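Local coordinates for XAC2610 protein (Xanthomonas axonopodis pv. citri, PDB 4QTQ) that probably serves as an immunity protein that inhibits a peptidoglycan hydrolase linked to bacterial killing by a type IV secretion system, and carries a bound calcium ion, at residues I21-G26 with S76-G81; Y71-S76 with K89-I94; E114-G119 with S160-G165; C166-F171 with R186-T191. All blocks are in the same frame, centred on the assembly; numbering follows the deposited sequence.

Interaction 1: I21-G26 with S76-G81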
loop_
_atom_site.group_PDB
_atom_site.type_symbol
_atom_site.label_atom_id
_atom_site.label_comp_id
_atom_site.label_asym_id
_atom_site.label_seq_id
_atom_site.Cartn_x
_atom_site.Cartn_y
_atom_site.Cartn_z
ATOM N N ILE A 21 4.612 9.411 18.229
ATOM C CA ILE A 21 5.830 8.804 17.695
ATOM C C ILE A 21 6.529 9.873 16.875
ATOM O O ILE A 21 5.875 10.731 16.285
ATOM C CB ILE A 21 5.521 7.622 16.749
ATOM C CG1 ILE A 21 4.996 6.425 17.528
ATOM C CG2 ILE A 21 6.759 7.215 15.941
ATOM C CD1 ILE A 21 4.263 5.420 16.671
ATOM N N SER A 22 7.858 9.803 16.813
ATOM C CA SER A 22 8.644 10.724 15.992
ATOM C C SER A 22 9.910 10.027 15.508
ATOM O O SER A 22 10.732 9.618 16.320
ATOM C CB SER A 22 8.994 11.969 16.805
ATOM O OG SER A 22 9.661 12.914 16.006
ATOM N N ALA A 23 10.047 9.866 14.191
ATOM C CA ALA A 23 11.168 9.110 13.624
ATOM C C ALA A 23 11.724 9.784 12.390
ATOM O O ALA A 23 11.011 10.514 11.708
ATOM C CB ALA A 23 10.725 7.696 13.281
ATOM N N ASP A 24 13.004 9.542 12.122
ATOM C CA ASP A 24 13.616 9.928 10.867
ATOM C C ASP A 24 14.005 8.675 10.102
ATOM O O ASP A 24 14.825 7.895 10.572
ATOM C CB ASP A 24 14.854 10.795 11.090
ATOM C CG ASP A 24 15.346 11.427 9.798
ATOM O OD1 ASP A 24 14.712 12.411 9.340
ATOM O OD2 ASP A 24 16.352 10.936 9.235
ATOM N N ILE A 25 13.418 8.494 8.924
ATOM C CA ILE A 25 13.630 7.293 8.130
ATOM C C ILE A 25 14.228 7.695 6.797
ATOM O O ILE A 25 13.531 8.211 5.919
ATOM C CB ILE A 25 12.311 6.515 7.908
ATOM C CG1 ILE A 25 11.497 6.441 9.203
ATOM C CG2 ILE A 25 12.601 5.098 7.424
ATOM C CD1 ILE A 25 10.458 7.535 9.367
ATOM N N GLY A 26 15.528 7.472 6.645
ATOM C CA GLY A 26 16.218 7.823 5.408
ATOM C C GLY A 26 16.086 9.290 5.043
ATOM O O GLY A 26 15.920 9.644 3.867
ATOM N N SER A 76 6.877 -3.458 13.398
ATOM C CA SER A 76 7.126 -3.226 11.967
ATOM C C SER A 76 6.513 -1.879 11.514
ATOM O O SER A 76 5.557 -1.822 10.735
ATOM C CB SER A 76 6.575 -4.388 11.140
ATOM O OG SER A 76 7.130 -4.393 9.837
ATOM N N THR A 77 7.088 -0.788 11.992
ATOM C CA THR A 77 6.400 0.488 11.934
ATOM C C THR A 77 6.627 1.238 10.618
ATOM O O THR A 77 5.663 1.552 9.912
ATOM C CB THR A 77 6.780 1.366 13.139
ATOM O OG1 THR A 77 6.803 0.560 14.327
ATOM C CG2 THR A 77 5.776 2.506 13.308
ATOM N N PHE A 78 7.891 1.490 10.279
ATOM C CA PHE A 78 8.235 2.303 9.106
ATOM C C PHE A 78 9.128 1.566 8.136
ATOM O O PHE A 78 10.067 0.862 8.536
ATOM C CB PHE A 78 8.982 3.572 9.507
ATOM C CG PHE A 78 8.251 4.431 10.486
ATOM C CD1 PHE A 78 7.230 5.267 10.063
ATOM C CD2 PHE A 78 8.611 4.442 11.825
ATOM C CE1 PHE A 78 6.557 6.077 10.967
ATOM C CE2 PHE A 78 7.955 5.262 12.726
ATOM C CZ PHE A 78 6.926 6.078 12.298
ATOM N N TYR A 79 8.849 1.764 6.853
ATOM C CA TYR A 79 9.702 1.268 5.786
ATOM C C TYR A 79 9.904 2.360 4.734
ATOM O O TYR A 79 8.967 3.069 4.351
ATOM C CB TYR A 79 9.108 -0.005 5.181
ATOM C CG TYR A 79 9.800 -0.501 3.927
ATOM C CD1 TYR A 79 10.925 -1.338 3.990
ATOM C CD2 TYR A 79 9.322 -0.134 2.669
ATOM C CE1 TYR A 79 11.542 -1.789 2.834
ATOM C CE2 TYR A 79 9.928 -0.578 1.513
ATOM C CZ TYR A 79 11.027 -1.402 1.589
ATOM O OH TYR A 79 11.591 -1.813 0.406
ATOM N N HIS A 80 11.141 2.502 4.289
ATOM C CA HIS A 80 11.499 3.433 3.237
ATOM C C HIS A 80 12.289 2.642 2.208
ATOM O O HIS A 80 13.356 2.113 2.501
ATOM C CB HIS A 80 12.309 4.592 3.831
ATOM C CG HIS A 80 12.666 5.671 2.850
ATOM N ND1 HIS A 80 13.615 6.633 3.129
ATOM C CD2 HIS A 80 12.223 5.935 1.600
ATOM C CE1 HIS A 80 13.731 7.449 2.097
ATOM N NE2 HIS A 80 12.901 7.044 1.153
ATOM N N GLY A 81 11.727 2.511 1.015
ATOM C CA GLY A 81 12.357 1.735 -0.036
ATOM C C GLY A 81 11.385 1.369 -1.130
ATOM O O GLY A 81 10.211 1.772 -1.085
#

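Interaction 2: Y71-S76 with K89-I94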
loop_
_atom_site.group_PDB
_atom_site.type_symbol
_atom_site.label_atom_id
_atom_site.label_comp_id
_atom_site.label_asym_id
_atom_site.label_seq_id
_atom_site.Cartn_x
_atom_site.Cartn_y
_atom_site.Cartn_z
ATOM N N TYR A 71 -3.301 1.573 11.761
ATOM C CA TYR A 71 -2.807 0.409 12.480
ATOM C C TYR A 71 -1.323 0.593 12.679
ATOM O O TYR A 71 -0.561 0.532 11.716
ATOM C CB TYR A 71 -3.078 -0.874 11.700
ATOM C CG TYR A 71 -4.535 -1.261 11.686
ATOM C CD1 TYR A 71 -5.414 -0.696 10.770
ATOM C CD2 TYR A 71 -5.032 -2.196 12.582
ATOM C CE1 TYR A 71 -6.754 -1.031 10.768
ATOM C CE2 TYR A 71 -6.372 -2.551 12.578
ATOM C CZ TYR A 71 -7.227 -1.965 11.677
ATOM O OH TYR A 71 -8.563 -2.317 11.672
ATOM N N VAL A 72 -0.943 0.819 13.934
ATOM C CA VAL A 72 0.443 1.064 14.347
ATOM C C VAL A 72 1.073 -0.223 14.890
ATOM O O VAL A 72 0.774 -0.662 16.007
ATOM C CB VAL A 72 0.503 2.162 15.438
ATOM C CG1 VAL A 72 1.942 2.432 15.872
ATOM C CG2 VAL A 72 -0.148 3.442 14.936
ATOM N N ASP A 73 1.936 -0.828 14.089
ATOM C CA ASP A 73 2.629 -2.042 14.482
ATOM C C ASP A 73 3.984 -1.627 15.028
ATOM O O ASP A 73 4.883 -1.217 14.275
ATOM C CB ASP A 73 2.767 -2.977 13.279
ATOM C CG ASP A 73 3.413 -4.309 13.629
ATOM O OD1 ASP A 73 3.969 -4.471 14.748
ATOM O OD2 ASP A 73 3.380 -5.199 12.755
ATOM N N SER A 74 4.128 -1.726 16.347
ATOM C CA SER A 74 5.369 -1.348 17.006
ATOM C C SER A 74 6.531 -2.305 16.698
ATOM O O SER A 74 7.670 -1.985 17.007
ATOM C CB SER A 74 5.173 -1.228 18.523
ATOM O OG SER A 74 5.024 -2.514 19.099
ATOM N N ASN A 75 6.239 -3.451 16.084
ATOM C CA ASN A 75 7.265 -4.405 15.642
ATOM C C ASN A 75 7.590 -4.326 14.132
ATOM O O ASN A 75 8.478 -5.043 13.650
ATOM C CB ASN A 75 6.834 -5.827 16.045
ATOM C CG ASN A 75 6.662 -5.972 17.552
ATOM O OD1 ASN A 75 5.651 -6.473 18.040
ATOM N ND2 ASN A 75 7.643 -5.508 18.294
ATOM N N SER A 76 6.877 -3.458 13.398
ATOM C CA SER A 76 7.126 -3.226 11.967
ATOM C C SER A 76 6.513 -1.879 11.514
ATOM O O SER A 76 5.557 -1.822 10.735
ATOM C CB SER A 76 6.575 -4.388 11.140
ATOM O OG SER A 76 7.130 -4.393 9.837
ATOM N N LYS A 89 8.161 -8.441 1.271
ATOM C CA LYS A 89 7.131 -9.378 1.718
ATOM C C LYS A 89 6.697 -9.078 3.157
ATOM O O LYS A 89 5.862 -9.785 3.719
ATOM C CB LYS A 89 7.640 -10.811 1.575
ATOM C CG LYS A 89 7.904 -11.172 0.123
ATOM C CD LYS A 89 8.463 -12.570 -0.055
ATOM C CE LYS A 89 8.726 -12.842 -1.528
ATOM N NZ LYS A 89 9.270 -14.205 -1.778
ATOM N N ASN A 90 7.261 -8.018 3.738
ATOM C CA ASN A 90 6.843 -7.528 5.048
ATOM C C ASN A 90 5.596 -6.669 4.945
ATOM O O ASN A 90 5.201 -6.233 3.863
ATOM C CB ASN A 90 7.950 -6.691 5.703
ATOM C CG ASN A 90 9.047 -7.538 6.313
ATOM O OD1 ASN A 90 8.789 -8.604 6.873
ATOM N ND2 ASN A 90 10.285 -7.055 6.224
ATOM N N ARG A 91 4.996 -6.435 6.101
ATOM C CA ARG A 91 3.882 -5.530 6.255
ATOM C C ARG A 91 4.365 -4.467 7.221
ATOM O O ARG A 91 4.904 -4.786 8.272
ATOM C CB ARG A 91 2.693 -6.285 6.836
ATOM C CG ARG A 91 1.486 -5.433 7.198
ATOM C CD ARG A 91 0.488 -6.229 8.030
ATOM N NE ARG A 91 1.074 -6.721 9.279
ATOM C CZ ARG A 91 0.465 -7.532 10.143
ATOM N NH1 ARG A 91 -0.775 -7.961 9.920
ATOM N NH2 ARG A 91 1.103 -7.915 11.244
ATOM N N HIS A 92 4.208 -3.205 6.844
ATOM C CA HIS A 92 4.579 -2.080 7.699
ATOM C C HIS A 92 3.384 -1.168 7.821
ATOM O O HIS A 92 2.531 -1.162 6.946
ATOM C CB HIS A 92 5.768 -1.307 7.114
ATOM C CG HIS A 92 7.082 -2.004 7.275
ATOM N ND1 HIS A 92 7.504 -3.002 6.423
ATOM C CD2 HIS A 92 8.073 -1.841 8.183
ATOM C CE1 HIS A 92 8.695 -3.427 6.802
ATOM N NE2 HIS A 92 9.061 -2.741 7.868
ATOM N N SER A 93 3.327 -0.397 8.909
ATOM C CA SER A 93 2.236 0.574 9.112
ATOM C C SER A 93 2.330 1.794 8.174
ATOM O O SER A 93 1.311 2.275 7.665
ATOM C CB SER A 93 2.217 1.056 10.562
ATOM O OG SER A 93 1.926 -0.008 11.445
ATOM N N ILE A 94 3.551 2.301 7.966
ATOM C CA ILE A 94 3.754 3.546 7.220
ATOM C C ILE A 94 4.948 3.380 6.298
ATOM O O ILE A 94 6.069 3.167 6.773
ATOM C CB ILE A 94 3.994 4.740 8.171
ATOM C CG1 ILE A 94 2.722 5.055 8.964
ATOM C CG2 ILE A 94 4.456 5.976 7.390
ATOM C CD1 ILE A 94 2.950 5.968 10.144
HETATM O O HOH W 1 2.650 -5.079 10.104
#

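Interaction 3: E114-G119 with S160-G165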
loop_
_atom_site.group_PDB
_atom_site.type_symbol
_atom_site.label_atom_id
_atom_site.label_comp_id
_atom_site.label_asym_id
_atom_site.label_seq_id
_atom_site.Cartn_x
_atom_site.Cartn_y
_atom_site.Cartn_z
ATOM N N GLU A 114 -9.549 -4.391 4.940
ATOM C CA GLU A 114 -10.423 -4.774 3.832
ATOM C C GLU A 114 -9.652 -5.592 2.778
ATOM O O GLU A 114 -10.130 -5.797 1.668
ATOM C CB GLU A 114 -11.006 -3.518 3.177
ATOM C CG GLU A 114 -11.767 -2.562 4.097
ATOM C CD GLU A 114 -12.362 -1.385 3.329
ATOM O OE1 GLU A 114 -11.609 -0.584 2.730
ATOM O OE2 GLU A 114 -13.595 -1.252 3.295
ATOM N N GLY A 115 -8.449 -6.033 3.118
ATOM C CA GLY A 115 -7.722 -6.940 2.264
ATOM C C GLY A 115 -8.408 -8.288 2.269
ATOM O O GLY A 115 -9.346 -8.531 3.054
ATOM N N ASN A 116 -7.928 -9.166 1.400
ATOM C CA ASN A 116 -8.448 -10.528 1.304
ATOM C C ASN A 116 -8.473 -11.211 2.669
ATOM O O ASN A 116 -7.500 -11.158 3.413
ATOM C CB ASN A 116 -7.606 -11.348 0.323
ATOM C CG ASN A 116 -8.369 -12.526 -0.275
ATOM O OD1 ASN A 116 -9.592 -12.640 -0.141
ATOM N ND2 ASN A 116 -7.642 -13.407 -0.944
ATOM N N TYR A 117 -9.607 -11.816 3.008
ATOM C CA TYR A 117 -9.778 -12.527 4.281
ATOM C C TYR A 117 -9.468 -11.677 5.501
ATOM O O TYR A 117 -8.976 -12.182 6.503
ATOM C CB TYR A 117 -8.964 -13.833 4.280
ATOM C CG TYR A 117 -9.540 -14.797 3.282
ATOM C CD1 TYR A 117 -10.726 -15.474 3.559
ATOM C CD2 TYR A 117 -8.948 -14.988 2.038
ATOM C CE1 TYR A 117 -11.293 -16.340 2.636
ATOM C CE2 TYR A 117 -9.508 -15.855 1.109
ATOM C CZ TYR A 117 -10.679 -16.529 1.417
ATOM O OH TYR A 117 -11.257 -17.388 0.515
ATOM N N GLY A 118 -9.783 -10.389 5.415
ATOM C CA GLY A 118 -9.569 -9.469 6.523
ATOM C C GLY A 118 -8.139 -9.012 6.762
ATOM O O GLY A 118 -7.826 -8.474 7.829
ATOM N N GLY A 119 -7.272 -9.203 5.778
ATOM C CA GLY A 119 -5.886 -8.736 5.877
ATOM C C GLY A 119 -5.788 -7.228 5.694
ATOM O O GLY A 119 -6.793 -6.559 5.483
ATOM N N SER A 160 -0.724 -7.147 -8.256
ATOM C CA SER A 160 -1.491 -7.450 -7.048
ATOM C C SER A 160 -2.128 -8.824 -7.238
ATOM O O SER A 160 -2.483 -9.194 -8.361
ATOM C CB SER A 160 -2.577 -6.392 -6.840
ATOM O OG SER A 160 -3.148 -6.453 -5.539
ATOM N N THR A 161 -2.238 -9.595 -6.162
ATOM C CA THR A 161 -2.860 -10.910 -6.242
ATOM C C THR A 161 -4.114 -10.971 -5.382
ATOM O O THR A 161 -4.202 -10.342 -4.325
ATOM C CB THR A 161 -1.906 -12.057 -5.828
ATOM O OG1 THR A 161 -1.705 -12.034 -4.417
ATOM C CG2 THR A 161 -0.570 -11.928 -6.505
ATOM N N SER A 162 -5.079 -11.741 -5.852
ATOM C CA SER A 162 -6.284 -12.006 -5.103
ATOM C C SER A 162 -6.663 -13.483 -5.286
ATOM O O SER A 162 -5.862 -14.278 -5.796
ATOM C CB SER A 162 -7.395 -11.064 -5.568
ATOM O OG SER A 162 -8.346 -10.897 -4.529
ATOM N N GLY A 163 -7.864 -13.858 -4.863
ATOM C CA GLY A 163 -8.320 -15.249 -4.979
ATOM C C GLY A 163 -9.030 -15.723 -3.731
ATOM O O GLY A 163 -9.350 -14.927 -2.854
ATOM N N ASP A 164 -9.285 -17.025 -3.651
ATOM C CA ASP A 164 -9.983 -17.596 -2.496
ATOM C C ASP A 164 -9.039 -18.239 -1.458
ATOM O O ASP A 164 -9.496 -18.966 -0.572
ATOM C CB ASP A 164 -11.064 -18.592 -2.955
ATOM C CG ASP A 164 -10.490 -19.854 -3.577
ATOM O OD1 ASP A 164 -9.255 -19.969 -3.718
ATOM O OD2 ASP A 164 -11.287 -20.743 -3.933
ATOM N N GLY A 165 -7.735 -17.964 -1.563
ATOM C CA GLY A 165 -6.747 -18.497 -0.619
ATOM C C GLY A 165 -6.582 -20.014 -0.664
ATOM O O GLY A 165 -6.176 -20.630 0.332
#

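Interaction 4: C166-F171 with R186-T191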
loop_
_atom_site.group_PDB
_atom_site.type_symbol
_atom_site.label_atom_id
_atom_site.label_comp_id
_atom_site.label_asym_id
_atom_site.label_seq_id
_atom_site.Cartn_x
_atom_site.Cartn_y
_atom_site.Cartn_z
ATOM N N CYS A 166 -6.886 -20.610 -1.817
ATOM C CA CYS A 166 -6.892 -22.058 -1.970
ATOM C C CYS A 166 -6.470 -22.453 -3.386
ATOM O O CYS A 166 -5.283 -22.584 -3.670
ATOM C CB CYS A 166 -8.287 -22.629 -1.633
ATOM S SG CYS A 166 -8.811 -22.450 0.096
ATOM N N CYS A 167 -7.455 -22.599 -4.264
ATOM C CA CYS A 167 -7.342 -23.134 -5.614
ATOM C C CYS A 167 -7.660 -22.107 -6.709
ATOM O O CYS A 167 -7.578 -22.423 -7.897
ATOM C CB CYS A 167 -8.400 -24.222 -5.715
ATOM S SG CYS A 167 -9.884 -23.734 -4.788
ATOM N N ILE A 168 -8.116 -20.921 -6.309
ATOM C CA ILE A 168 -8.373 -19.843 -7.261
ATOM C C ILE A 168 -7.431 -18.696 -6.921
ATOM O O ILE A 168 -7.450 -18.177 -5.807
ATOM C CB ILE A 168 -9.849 -19.392 -7.277
ATOM C CG1 ILE A 168 -10.711 -20.512 -7.869
ATOM C CG2 ILE A 168 -10.003 -18.128 -8.113
ATOM C CD1 ILE A 168 -12.198 -20.239 -7.849
ATOM N N HIS A 169 -6.583 -18.344 -7.882
ATOM C CA HIS A 169 -5.633 -17.259 -7.734
ATOM C C HIS A 169 -5.847 -16.282 -8.862
ATOM O O HIS A 169 -5.985 -16.685 -10.025
ATOM C CB HIS A 169 -4.200 -17.780 -7.792
ATOM C CG HIS A 169 -3.896 -18.802 -6.747
ATOM N ND1 HIS A 169 -3.774 -20.144 -7.033
ATOM C CD2 HIS A 169 -3.711 -18.683 -5.411
ATOM C CE1 HIS A 169 -3.522 -20.808 -5.921
ATOM N NE2 HIS A 169 -3.482 -19.946 -4.920
ATOM N N VAL A 170 -5.867 -15.000 -8.519
ATOM C CA VAL A 170 -6.038 -13.939 -9.509
ATOM C C VAL A 170 -4.804 -13.051 -9.468
ATOM O O VAL A 170 -4.366 -12.644 -8.386
ATOM C CB VAL A 170 -7.304 -13.114 -9.251
ATOM C CG1 VAL A 170 -7.459 -12.028 -10.318
ATOM C CG2 VAL A 170 -8.520 -14.029 -9.206
ATOM N N PHE A 171 -4.228 -12.802 -10.640
ATOM C CA PHE A 171 -3.010 -12.015 -10.757
ATOM C C PHE A 171 -3.324 -10.810 -11.624
ATOM O O PHE A 171 -3.569 -10.944 -12.812
ATOM C CB PHE A 171 -1.870 -12.839 -11.364
ATOM C CG PHE A 171 -1.561 -14.103 -10.606
ATOM C CD1 PHE A 171 -0.716 -14.081 -9.512
ATOM C CD2 PHE A 171 -2.116 -15.320 -10.993
ATOM C CE1 PHE A 171 -0.436 -15.244 -8.811
ATOM C CE2 PHE A 171 -1.836 -16.478 -10.298
ATOM C CZ PHE A 171 -0.993 -16.444 -9.208
ATOM N N ARG A 186 -5.825 -9.361 -16.229
ATOM C CA ARG A 186 -6.236 -10.192 -15.110
ATOM C C ARG A 186 -6.071 -11.659 -15.522
ATOM O O ARG A 186 -6.703 -12.109 -16.488
ATOM C CB ARG A 186 -7.688 -9.906 -14.719
ATOM C CG ARG A 186 -8.136 -10.704 -13.503
ATOM C CD ARG A 186 -9.627 -10.677 -13.237
ATOM N NE ARG A 186 -10.215 -9.344 -13.153
ATOM C CZ ARG A 186 -10.073 -8.494 -12.135
ATOM N NH1 ARG A 186 -9.305 -8.785 -11.092
ATOM N NH2 ARG A 186 -10.685 -7.319 -12.181
ATOM N N LEU A 187 -5.213 -12.377 -14.790
ATOM C CA LEU A 187 -4.965 -13.796 -15.007
ATOM C C LEU A 187 -5.636 -14.580 -13.881
ATOM O O LEU A 187 -5.271 -14.419 -12.725
ATOM C CB LEU A 187 -3.459 -14.115 -15.003
ATOM C CG LEU A 187 -2.508 -13.396 -15.964
ATOM C CD1 LEU A 187 -1.138 -14.075 -15.949
ATOM C CD2 LEU A 187 -3.049 -13.344 -17.388
ATOM N N THR A 188 -6.626 -15.402 -14.222
ATOM C CA THR A 188 -7.325 -16.222 -13.234
ATOM C C THR A 188 -6.919 -17.683 -13.420
ATOM O O THR A 188 -7.099 -18.250 -14.504
ATOM C CB THR A 188 -8.857 -16.101 -13.367
ATOM O OG1 THR A 188 -9.242 -14.732 -13.231
ATOM C CG2 THR A 188 -9.566 -16.931 -12.289
ATOM N N GLU A 189 -6.355 -18.276 -12.378
ATOM C CA GLU A 189 -5.977 -19.688 -12.405
ATOM C C GLU A 189 -6.868 -20.470 -11.454
ATOM O O GLU A 189 -7.002 -20.096 -10.295
ATOM C CB GLU A 189 -4.526 -19.866 -11.997
ATOM C CG GLU A 189 -3.544 -19.108 -12.874
ATOM C CD GLU A 189 -2.130 -19.638 -12.741
ATOM O OE1 GLU A 189 -1.800 -20.191 -11.664
ATOM O OE2 GLU A 189 -1.353 -19.507 -13.716
ATOM N N ASP A 190 -7.467 -21.545 -11.957
ATOM C CA ASP A 190 -8.361 -22.405 -11.184
ATOM C C ASP A 190 -7.765 -23.821 -11.142
ATOM O O ASP A 190 -7.716 -24.520 -12.167
ATOM C CB ASP A 190 -9.752 -22.400 -11.833
ATOM C CG ASP A 190 -10.790 -23.212 -11.060
ATOM O OD1 ASP A 190 -10.432 -24.114 -10.265
ATOM O OD2 ASP A 190 -11.993 -22.938 -11.274
ATOM N N THR A 191 -7.299 -24.225 -9.962
ATOM C CA THR A 191 -6.682 -25.540 -9.745
ATOM C C THR A 191 -7.540 -26.433 -8.834
ATOM O O THR A 191 -7.013 -27.298 -8.117
ATOM C CB THR A 191 -5.262 -25.367 -9.155
ATOM O OG1 THR A 191 -4.476 -24.594 -10.063
ATOM C CG2 THR A 191 -4.558 -26.706 -8.932
HETATM O O HOH W 2 -5.063 -21.732 -8.510
#

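Interaction 1: I21-G26 with S76-G81
The strands that bring Ile25 beside His80 run in nearly the same direction, 22° apart, and their axes come no closer than 8.4 Å. That spacing is too wide for the two to be neighbours in one sheet. Side chains bridge the gap instead. Ile21, Ala23 and Ile25 are alternate residues of strand 21-25, and all three direct CB at the other strand.

Phe78 meets all three. Ile25 CD1 lies over one face of the Phe78 ring, toward its rim and 4.2 Å from the ring centroid, a CH-pi contact. Ile25 CG1 packs on Phe78 CB at 3.8 Å. The two side chains cross at about a right angle. The opposite face of the ring carries Thr77 CG2. Ile21 CG2 comes to the edge, in the ring plane, 3.8 Å from Phe78 CZ. Ala23 CB approaches Phe78 CE2 obliquely at 3.7 Å.

His80 ends the row. His80 CB rests 3.6 Å from Ile25 CG2. Its CG, anti to the backbone N (chi1 -176°), starts the imidazole on the course that brings ND1 to Ile25 O. His80 ND1 makes a weak, bent hydrogen bond of 3.2 Å to Ile25 O. The other ring nitrogen, NE2, bonds to Glu105, which lies in sequence between the calcium ligands His104 and Asp106.

The contact is face-to-face packing in a beta-sandwich. Strand 20-25 is the outermost strand of its antiparallel sheet, next to strand 28-33, whose Val30 touches both Ile25 and Phe78. Strand 78-80 lies in the mixed sheet, between strands 9-11 and 94-97.

Interaction 2: Y71-S76 with K89-I94
Asp73 reaches toward both Ser93 and Arg91. Its CB lies 3.6 Å from Ser93 OG. CG is anti to the backbone N (chi1 -177°), and the carboxylate beyond it divides its work. OD1 accepts from Asn75 N, which comes from above the carboxylate plane. OD2 faces a water and, farther off, Arg91. The water donates to Asp73 OD2 at 2.8 Å and, weakly, to Arg91 O. The salt bridge from Asp73 OD2 to Arg91 NH2 is long, at 3.9 Å, and the two flat groups are turned 76° apart.

Ser93 OG both gives and takes a hydrogen bond: Ser93 OG donates to Tyr71 O at 2.6 Å and accepts from Asp73 N at 2.8 Å. One buried hydroxyl thus satisfies two backbone groups of strand 70-73.

Ser76 adds a second hydroxyl link, OG to Arg91 O at 2.7 Å. Ser76 OG also stands 3.1 Å above the plane of the His92 ring, over its centre. Ser76 O accepts from Ser93 N at 3.2 Å. Tyr71 stacks on Trp110 of strand 106-112, which Arg91 and Ser93 also touch.

Asp73 to Ser76 form a type I beta turn, which carries the chain out of strand 70-73. The OD1 bond to Asn75 N adds an overlapping Asx turn. Asp73 holds the first position, where aspartate is common because its carboxylate can accept from a backbone N-H of the turn.

Interaction 3: E114-G119 with S160-G165
Asn116 ND2 is gripped by two acceptors: Gly163 O across the contact and Asn148 OD1 from a nearby loop. Its residue sits at the tip of a turn with a G1 beta bulge, in which both Gly118 and Gly119 face Gly115. Gly115 N bonds to Gly119 O, and Gly119 N to Asn116 O, so the tip is held by its own backbone.

The bond from Asn116 ND2 to Gly163 O is 3.0 Å long, with 147° at the hydrogen. The donor stands well above the plane of the Gly163 carbonyl. Asn116 CG is anti to the backbone N (chi1 -156°), and the amide beyond it reaches across to the strand end. Asn116 is buried, and its amide nitrogen has two acceptors, Gly163 O and Asn148 OD1, to satisfy it.

Tyr117 follows and is exposed. Its backbone has positive phi, as has that of Gly118. The phenol spans the gap alongside the Asn116 link. Tyr117 CE2 lies 3.5 Å from Asp164 C and 3.8 Å from Gly165 N. Asp164 itself turns its carboxylate elsewhere: OD1 accepts from Ile168 N, within the turn that leads to the next strand. Ser162 OG is likewise engaged outside, with Met146 O.

The contact joins the loop between strands 106-112 and 121-128 of the mixed sheet to the end of strand 157-163 in the second six-stranded sheet. It is small and mostly polar. At its outer end Tyr117 OH meets Asp164 O at 2.6 Å, in a hydrogen bond of weak geometry.

Interaction 4: C166-F171 with R186-T191
Val170 and Thr188 stand side by side on one face of an antiparallel pair of strands and point the same way. They form a non-hydrogen-bonded pair, and Val170 CG2 lies 4.1 Å from Thr188 OG1. Val170 CG1 leans the other way, to Arg186. Val170 CG1 touches Arg186 CG at 3.5 Å and comes to the edge of the guanidinium, in its plane. The Arg186 chain bends at chi3 (-53°). Ile168 and Asp190 pair on this face too, their side chains meeting at a slant.

Phe171, Leu187, His169 and Glu189 occupy the other face. Phe171 CB packs on Leu187 CB at 4.2 Å. The Phe171 ring reaches on to Glu189, with Phe171 CE2 4.0 Å from Glu189 OE1. Ring and carboxylate planes are 83° apart. Leu187 also touches Ile201 of the next strand, 198-205.

Beneath these side chains the backbones pair regularly. His169 and Glu189 exchange two hydrogen bonds, and Phe171 and Leu187 exchange two more. Glu189 N to His169 O is nearly straight, at 2.9 Å. A water donates to Glu189 O and also lies close to His169 ND1.

The pairing belongs to the beta hairpin of strands 168-176 and 181-190. Its direct cross-strand hydrogen bonds run main chain to main chain and satisfy the N and O of His169, Phe171, Leu187 and Glu189. The side chains add apolar and mixed contacts, while the polar ends of Arg186 and Asp190 turn to partners outside: a salt bridge to Asp172 and a hydrogen bond from Asn192 N.

Interactions 1 and 2 share Ser76 and adjoin: Thr77 O and Tyr79 N probably bond to Ile94, so strand 78-80 of interaction 1 pairs with the end of segment 89-94, where strand 94-97 begins. Interaction 1 is partly buried and mainly apolar. Interaction 2 is buried yet largely polar, with hydroxyls serving backbone groups. Interactions 3 and 4 are surface contacts across the chain's centre from interaction 1. They meet where Ser162 N probably bonds to Val170 O, in neighbouring strands. Interaction 3 joins a loop of the mixed sheet to a strand end of the other six-stranded sheet, by side-chain donors to backbone carbonyls. Interaction 4 pairs strands within one sheet by backbone bonds.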